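Local coordinates for protein glucoamylase (Thermoanaerobacterium thermosaccharolyticum, PDB 1LF6) that hydrolyses alpha-1,4-linked glucans, releasing beta-D-glucose one unit after another from the non-reducing chain ends, at residues E435-I440 / Y502-G507; I531-F536 / Y574-D579. All blocks are in the same frame, centred on the assembly; numbering follows the deposited sequence.

Contact 1 (E435-I440 / Y502-G507)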
loop_
_atom_site.group_PDB
_atom_site.type_symbol
_atom_site.label_atom_id
_atom_site.label_comp_id
_atom_site.label_asym_id
_atom_site.label_seq_id
_atom_site.Cartn_x
_atom_site.Cartn_y
_atom_site.Cartn_z
ATOM N N GLU A 435 -1.666 -19.130 9.249
ATOM C CA GLU A 435 -1.079 -19.192 7.922
ATOM C C GLU A 435 -0.978 -17.766 7.397
ATOM O O GLU A 435 -1.290 -16.822 8.127
ATOM C CB GLU A 435 -1.917 -20.087 7.004
ATOM C CG GLU A 435 -3.423 -20.041 7.253
ATOM C CD GLU A 435 -4.012 -18.644 7.097
ATOM O OE1 GLU A 435 -4.213 -17.954 8.115
ATOM O OE2 GLU A 435 -4.269 -18.236 5.950
ATOM N N ARG A 436 -0.566 -17.592 6.145
ATOM C CA ARG A 436 -0.356 -16.238 5.635
ATOM C C ARG A 436 -1.534 -15.259 5.574
ATOM O O ARG A 436 -1.323 -14.058 5.445
ATOM C CB ARG A 436 0.364 -16.293 4.283
ATOM C CG ARG A 436 -0.433 -16.792 3.108
ATOM C CD ARG A 436 0.455 -16.774 1.867
ATOM N NE ARG A 436 -0.263 -17.064 0.630
ATOM C CZ ARG A 436 0.255 -16.900 -0.583
ATOM N NH1 ARG A 436 -0.464 -17.180 -1.663
ATOM N NH2 ARG A 436 1.495 -16.451 -0.717
ATOM N N TRP A 437 -2.768 -15.744 5.669
ATOM C CA TRP A 437 -3.899 -14.827 5.650
ATOM C C TRP A 437 -4.150 -14.327 7.079
ATOM O O TRP A 437 -5.049 -13.522 7.320
ATOM C CB TRP A 437 -5.144 -15.509 5.082
ATOM C CG TRP A 437 -4.976 -15.997 3.654
ATOM C CD1 TRP A 437 -5.454 -17.166 3.132
ATOM C CD2 TRP A 437 -4.283 -15.335 2.578
ATOM N NE1 TRP A 437 -5.097 -17.278 1.806
ATOM C CE2 TRP A 437 -4.380 -16.170 1.441
ATOM C CE3 TRP A 437 -3.591 -14.121 2.466
ATOM C CZ2 TRP A 437 -3.810 -15.831 0.206
ATOM C CZ3 TRP A 437 -3.020 -13.783 1.233
ATOM C CH2 TRP A 437 -3.135 -14.638 0.122
ATOM N N GLU A 438 -3.339 -14.822 8.015
ATOM C CA GLU A 438 -3.396 -14.430 9.428
ATOM C C GLU A 438 -4.708 -14.762 10.132
ATOM O O GLU A 438 -5.152 -14.008 11.003
ATOM C CB GLU A 438 -3.147 -12.929 9.543
ATOM C CG GLU A 438 -2.017 -12.419 8.663
ATOM C CD GLU A 438 -1.671 -10.975 8.949
ATOM O OE1 GLU A 438 -2.401 -10.072 8.483
ATOM O OE2 GLU A 438 -0.675 -10.743 9.664
ATOM N N GLU A 439 -5.315 -15.893 9.791
ATOM C CA GLU A 439 -6.611 -16.234 10.370
ATOM C C GLU A 439 -6.755 -17.550 11.117
ATOM O O GLU A 439 -7.555 -17.656 12.046
ATOM C CB GLU A 439 -7.667 -16.196 9.259
ATOM C CG GLU A 439 -7.595 -14.933 8.408
ATOM C CD GLU A 439 -8.503 -14.987 7.191
ATOM O OE1 GLU A 439 -8.621 -16.071 6.581
ATOM O OE2 GLU A 439 -9.080 -13.940 6.831
ATOM N N ILE A 440 -5.988 -18.556 10.733
ATOM C CA ILE A 440 -6.142 -19.854 11.367
ATOM C C ILE A 440 -4.825 -20.605 11.474
ATOM O O ILE A 440 -3.912 -20.389 10.671
ATOM C CB ILE A 440 -7.147 -20.693 10.557
ATOM C CG1 ILE A 440 -7.454 -22.009 11.270
ATOM C CG2 ILE A 440 -6.604 -20.921 9.149
ATOM C CD1 ILE A 440 -8.584 -22.782 10.605
ATOM N N TYR A 502 -4.564 -30.908 -1.891
ATOM C CA TYR A 502 -4.028 -30.276 -0.693
ATOM C C TYR A 502 -5.153 -29.376 -0.200
ATOM O O TYR A 502 -5.820 -28.717 -1.004
ATOM C CB TYR A 502 -2.817 -29.387 -1.006
ATOM C CG TYR A 502 -1.538 -30.133 -1.329
ATOM C CD1 TYR A 502 -1.053 -30.196 -2.633
ATOM C CD2 TYR A 502 -0.822 -30.788 -0.327
ATOM C CE1 TYR A 502 0.117 -30.897 -2.935
ATOM C CE2 TYR A 502 0.344 -31.494 -0.615
ATOM C CZ TYR A 502 0.807 -31.547 -1.925
ATOM O OH TYR A 502 1.938 -32.282 -2.214
ATOM N N ILE A 503 -5.384 -29.350 1.109
ATOM C CA ILE A 503 -6.424 -28.490 1.641
ATOM C C ILE A 503 -5.765 -27.206 2.126
ATOM O O ILE A 503 -4.542 -27.115 2.161
ATOM C CB ILE A 503 -7.192 -29.168 2.805
ATOM C CG1 ILE A 503 -6.261 -29.450 3.993
ATOM C CG2 ILE A 503 -7.824 -30.454 2.299
ATOM C CD1 ILE A 503 -6.952 -30.198 5.161
ATOM N N ARG A 504 -6.566 -26.208 2.484
ATOM C CA ARG A 504 -6.015 -24.950 2.957
ATOM C C ARG A 504 -5.176 -25.165 4.212
ATOM O O ARG A 504 -4.033 -24.709 4.302
ATOM C CB ARG A 504 -7.127 -23.951 3.276
ATOM C CG ARG A 504 -6.588 -22.636 3.821
ATOM C CD ARG A 504 -7.680 -21.664 4.215
ATOM N NE ARG A 504 -7.123 -20.489 4.891
ATOM C CZ ARG A 504 -7.839 -19.604 5.576
ATOM N NH1 ARG A 504 -7.237 -18.572 6.158
ATOM N NH2 ARG A 504 -9.154 -19.755 5.687
ATOM N N ILE A 505 -5.749 -25.860 5.187
ATOM C CA ILE A 505 -5.029 -26.107 6.423
ATOM C C ILE A 505 -5.678 -27.231 7.231
ATOM O O ILE A 505 -6.902 -27.325 7.321
ATOM C CB ILE A 505 -4.935 -24.792 7.240
ATOM C CG1 ILE A 505 -3.932 -24.942 8.387
ATOM C CG2 ILE A 505 -6.313 -24.387 7.739
ATOM C CD1 ILE A 505 -3.439 -23.615 8.927
ATOM N N ALA A 506 -4.839 -28.105 7.775
ATOM C CA ALA A 506 -5.291 -29.241 8.575
ATOM C C ALA A 506 -5.155 -28.906 10.058
ATOM O O ALA A 506 -4.154 -28.328 10.477
ATOM C CB ALA A 506 -4.456 -30.476 8.237
ATOM N N GLY A 507 -6.159 -29.274 10.848
ATOM C CA GLY A 507 -6.123 -28.990 12.277
ATOM C C GLY A 507 -5.480 -30.097 13.093
ATOM O O GLY A 507 -4.932 -29.853 14.169
HETATM O O HOH W 1 -4.364 -20.082 4.184
HETATM O O HOH W 2 -10.282 -18.011 7.622
#
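R504 reaches into the loop 435-440 and sets NH1 between the carboxylates of E435 and E439. Its bond to E435 OE2 (3.0 Å, 179°) lies in the guanidinium plane but meets the oxygen from above the carboxylate plane, the two flat groups standing 82° apart. NH1 also donates to E439 OE1 at 2.9 Å; here the anti lone pair is used, and the bond is more bent (144°). Water 1 joins E435 OE2 to R504 NE, water 2 joins E439 OE1 to R504 NH2, and both lie at the guanidinium edge. One guanidinium face carries I440 CG2, which also packs on I505 CG2 at 3.8 Å, while I505 CD1 touches E435 CG. CD1 of W437 lies 3.8 Å from R504 NH1, which comes to the indole edge in its plane; W437 NE1 is bonded to D533. In this GH15 (alpha/alpha) barrel both segments belong to loops; 435-440, before helix 445-464, holds the probable proton acceptor E435 and proton donor E438. Backbone amides position E435: OE1 accepts from E439 N at 2.9 Å and from I440 N, and OE2 takes W437 N on the face opposite R504 NH1. A type I turn from E435 to E438 brings W437 N round to that oxygen. Farther out, Y576 makes a cation-pi contact with R504, and strand 516-519 touches R504 and I440.

Contact 2 (I531-F536 / Y574-D579)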
loop_
_atom_site.group_PDB
_atom_site.type_symbol
_atom_site.label_atom_id
_atom_site.label_comp_id
_atom_site.label_asym_id
_atom_site.label_seq_id
_atom_site.Cartn_x
_atom_site.Cartn_y
_atom_site.Cartn_z
ATOM N N ILE A 531 -12.307 -26.791 2.366
ATOM C CA ILE A 531 -11.586 -25.561 2.049
ATOM C C ILE A 531 -10.267 -25.698 1.304
ATOM O O ILE A 531 -9.327 -26.323 1.805
ATOM C CB ILE A 531 -11.301 -24.770 3.345
ATOM C CG1 ILE A 531 -12.557 -24.751 4.234
ATOM C CG2 ILE A 531 -10.844 -23.367 3.014
ATOM C CD1 ILE A 531 -13.776 -24.077 3.613
ATOM N N VAL A 532 -10.200 -25.118 0.107
ATOM C CA VAL A 532 -8.971 -25.135 -0.682
ATOM C C VAL A 532 -8.455 -23.702 -0.791
ATOM O O VAL A 532 -9.222 -22.746 -0.657
ATOM C CB VAL A 532 -9.174 -25.759 -2.095
ATOM C CG1 VAL A 532 -9.497 -27.235 -1.948
ATOM C CG2 VAL A 532 -10.268 -25.031 -2.866
ATOM N N ASP A 533 -7.155 -23.560 -1.028
ATOM C CA ASP A 533 -6.499 -22.254 -1.072
ATOM C C ASP A 533 -5.361 -22.302 -2.102
ATOM O O ASP A 533 -4.506 -23.184 -2.047
ATOM C CB ASP A 533 -5.952 -21.983 0.336
ATOM C CG ASP A 533 -5.324 -20.612 0.489
ATOM O OD1 ASP A 533 -4.650 -20.143 -0.452
ATOM O OD2 ASP A 533 -5.488 -20.015 1.578
ATOM N N PRO A 534 -5.333 -21.354 -3.056
ATOM C CA PRO A 534 -4.271 -21.356 -4.070
ATOM C C PRO A 534 -2.861 -21.196 -3.506
ATOM O O PRO A 534 -1.878 -21.387 -4.223
ATOM C CB PRO A 534 -4.667 -20.206 -4.990
ATOM C CG PRO A 534 -5.438 -19.309 -4.106
ATOM C CD PRO A 534 -6.274 -20.247 -3.289
ATOM N N SER A 535 -2.770 -20.860 -2.221
ATOM C CA SER A 535 -1.484 -20.683 -1.557
ATOM C C SER A 535 -0.639 -21.951 -1.588
ATOM O O SER A 535 0.570 -21.897 -1.361
ATOM C CB SER A 535 -1.691 -20.257 -0.097
ATOM O OG SER A 535 -2.355 -19.007 -0.018
ATOM N N PHE A 536 -1.269 -23.095 -1.840
ATOM C CA PHE A 536 -0.520 -24.342 -1.883
ATOM C C PHE A 536 0.536 -24.262 -2.978
ATOM O O PHE A 536 1.528 -24.987 -2.935
ATOM C CB PHE A 536 -1.441 -25.539 -2.145
ATOM C CG PHE A 536 -1.836 -25.697 -3.585
ATOM C CD1 PHE A 536 -2.802 -24.872 -4.152
ATOM C CD2 PHE A 536 -1.227 -26.664 -4.381
ATOM C CE1 PHE A 536 -3.156 -25.003 -5.491
ATOM C CE2 PHE A 536 -1.573 -26.803 -5.722
ATOM C CZ PHE A 536 -2.541 -25.970 -6.281
ATOM N N TYR A 574 -9.948 -16.477 -5.741
ATOM C CA TYR A 574 -10.272 -16.040 -4.376
ATOM C C TYR A 574 -9.154 -16.668 -3.543
ATOM O O TYR A 574 -8.496 -17.605 -4.002
ATOM C CB TYR A 574 -11.595 -16.641 -3.889
ATOM C CG TYR A 574 -12.837 -16.162 -4.599
ATOM C CD1 TYR A 574 -13.440 -14.959 -4.249
ATOM C CD2 TYR A 574 -13.423 -16.926 -5.612
ATOM C CE1 TYR A 574 -14.599 -14.525 -4.884
ATOM C CE2 TYR A 574 -14.582 -16.500 -6.257
ATOM C CZ TYR A 574 -15.164 -15.300 -5.887
ATOM O OH TYR A 574 -16.317 -14.879 -6.511
ATOM N N ARG A 575 -8.956 -16.179 -2.325
ATOM C CA ARG A 575 -7.926 -16.727 -1.437
ATOM C C ARG A 575 -8.296 -18.147 -1.001
ATOM O O ARG A 575 -7.423 -18.976 -0.763
ATOM C CB ARG A 575 -7.781 -15.861 -0.187
ATOM C CG ARG A 575 -7.592 -14.386 -0.453
ATOM C CD ARG A 575 -8.071 -13.592 0.761
ATOM N NE ARG A 575 -7.056 -13.393 1.768
ATOM C CZ ARG A 575 -7.312 -13.100 3.041
ATOM N NH1 ARG A 575 -6.311 -12.925 3.892
ATOM N NH2 ARG A 575 -8.559 -13.016 3.473
ATOM N N TYR A 576 -9.598 -18.403 -0.873
ATOM C CA TYR A 576 -10.124 -19.718 -0.474
ATOM C C TYR A 576 -11.646 -19.638 -0.453
ATOM O O TYR A 576 -12.204 -18.543 -0.410
ATOM C CB TYR A 576 -9.598 -20.120 0.913
ATOM C CG TYR A 576 -9.881 -19.114 2.010
ATOM C CD1 TYR A 576 -11.122 -19.078 2.656
ATOM C CD2 TYR A 576 -8.916 -18.180 2.390
ATOM C CE1 TYR A 576 -11.393 -18.140 3.647
ATOM C CE2 TYR A 576 -9.181 -17.232 3.383
ATOM C CZ TYR A 576 -10.419 -17.221 4.004
ATOM O OH TYR A 576 -10.683 -16.281 4.974
ATOM N N ASN A 577 -12.322 -20.785 -0.485
ATOM C CA ASN A 577 -13.785 -20.782 -0.483
ATOM C C ASN A 577 -14.339 -20.189 0.804
ATOM O O ASN A 577 -13.819 -20.449 1.889
ATOM C CB ASN A 577 -14.353 -22.203 -0.630
ATOM C CG ASN A 577 -13.331 -23.202 -1.106
ATOM O OD1 ASN A 577 -12.302 -23.410 -0.465
ATOM N ND2 ASN A 577 -13.614 -23.839 -2.242
ATOM N N HIS A 578 -15.398 -19.397 0.663
ATOM C CA HIS A 578 -16.086 -18.769 1.787
ATOM C C HIS A 578 -15.329 -17.629 2.453
ATOM O O HIS A 578 -15.643 -17.235 3.576
ATOM C CB HIS A 578 -16.459 -19.833 2.822
ATOM C CG HIS A 578 -17.191 -20.999 2.234
ATOM N ND1 HIS A 578 -18.414 -20.872 1.613
ATOM C CD2 HIS A 578 -16.852 -22.308 2.132
ATOM C CE1 HIS A 578 -18.798 -22.049 1.151
ATOM N NE2 HIS A 578 -17.868 -22.937 1.453
ATOM N N ASP A 579 -14.332 -17.097 1.755
ATOM C CA ASP A 579 -13.552 -15.983 2.278
ATOM C C ASP A 579 -14.529 -14.825 2.471
ATOM O O ASP A 579 -15.337 -14.533 1.588
ATOM C CB ASP A 579 -12.455 -15.605 1.275
ATOM C CG ASP A 579 -11.594 -14.440 1.745
ATOM O OD1 ASP A 579 -11.756 -13.979 2.894
ATOM O OD2 ASP A 579 -10.740 -13.990 0.950
#
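D533 turns its carboxylate flat against the backbone carbonyl of R575, whose O stands squarely over D533 CG at 2.9 Å. CG lies anti to the backbone N (chi1 -176°), which carries the carboxylate there. OD1 takes S535 OG at 2.6 Å and S535 N at 2.7 Å, both from the face opposite R575 O, and the second bond closes an Asx turn at the start of the 3-10 segment 534-536; OD2 is bonded to W437. These donors probably offset the repulsion between the carboxylate and the carbonyl oxygen. An alanine at D533 would probably leave S535 N, S535 OG and W437 NE1 without their acceptor and open a gap where the carboxylate meets R575 O. The carboxylate lies oblique to the Y576 ring, planes 36° apart, with OD2 nearest ring atom CD2. Beside it, Y576 CB abuts V532 O at 3.1 Å, and I531 runs alongside Y576 pointing the same way. N577 passes I531 in the opposite direction, and its OD1 accepts V532 N at 2.8 Å, nearly straight (159°) and in the carbonyl plane of the amide; V532 CG2 lies against the same amide, 3.5 Å from N577 OD1 and little farther from ND2. At the outer end I531 CD1 meets the edge of the H578 ring in its plane, at CD2, while that imidazole stacks on Y526. P534 CD leans on R575 O at 3.1 Å. A type II turn from Y576 to D579 brings D579 CB over one face of the Y576 ring, toward its rim. Around these loop regions of the barrel domain, V532 and N577 share T562 of helix 550-562, F536 packs on the same helix at T555 and L556, S535 touches helix 445-464, and V532 lies against Y501 of strand 501-502.

Contacts 1 and 2 follow one another along the chain, their centres about 9 Å apart in the same family 15 catalytic region. They touch directly: W437 NE1 reaches D533 OD2 at 2.8 Å, E439 OE1 and Y576 OH probably share a weak hydrogen bond, and a backbone hydrogen bond ties R504 to I531. R575 adds a cation-pi contact with W437. Helix 445-464, which follows loop 435-440, is touched by S535 and F536, and helix 550-562 by both 502-507 and contact 2. Contact 2 thus backs the loop of the probable catalytic glutamates, the D533 side chain about 5 Å from that of E435 and the R575 side chain about 6 Å from that of E438.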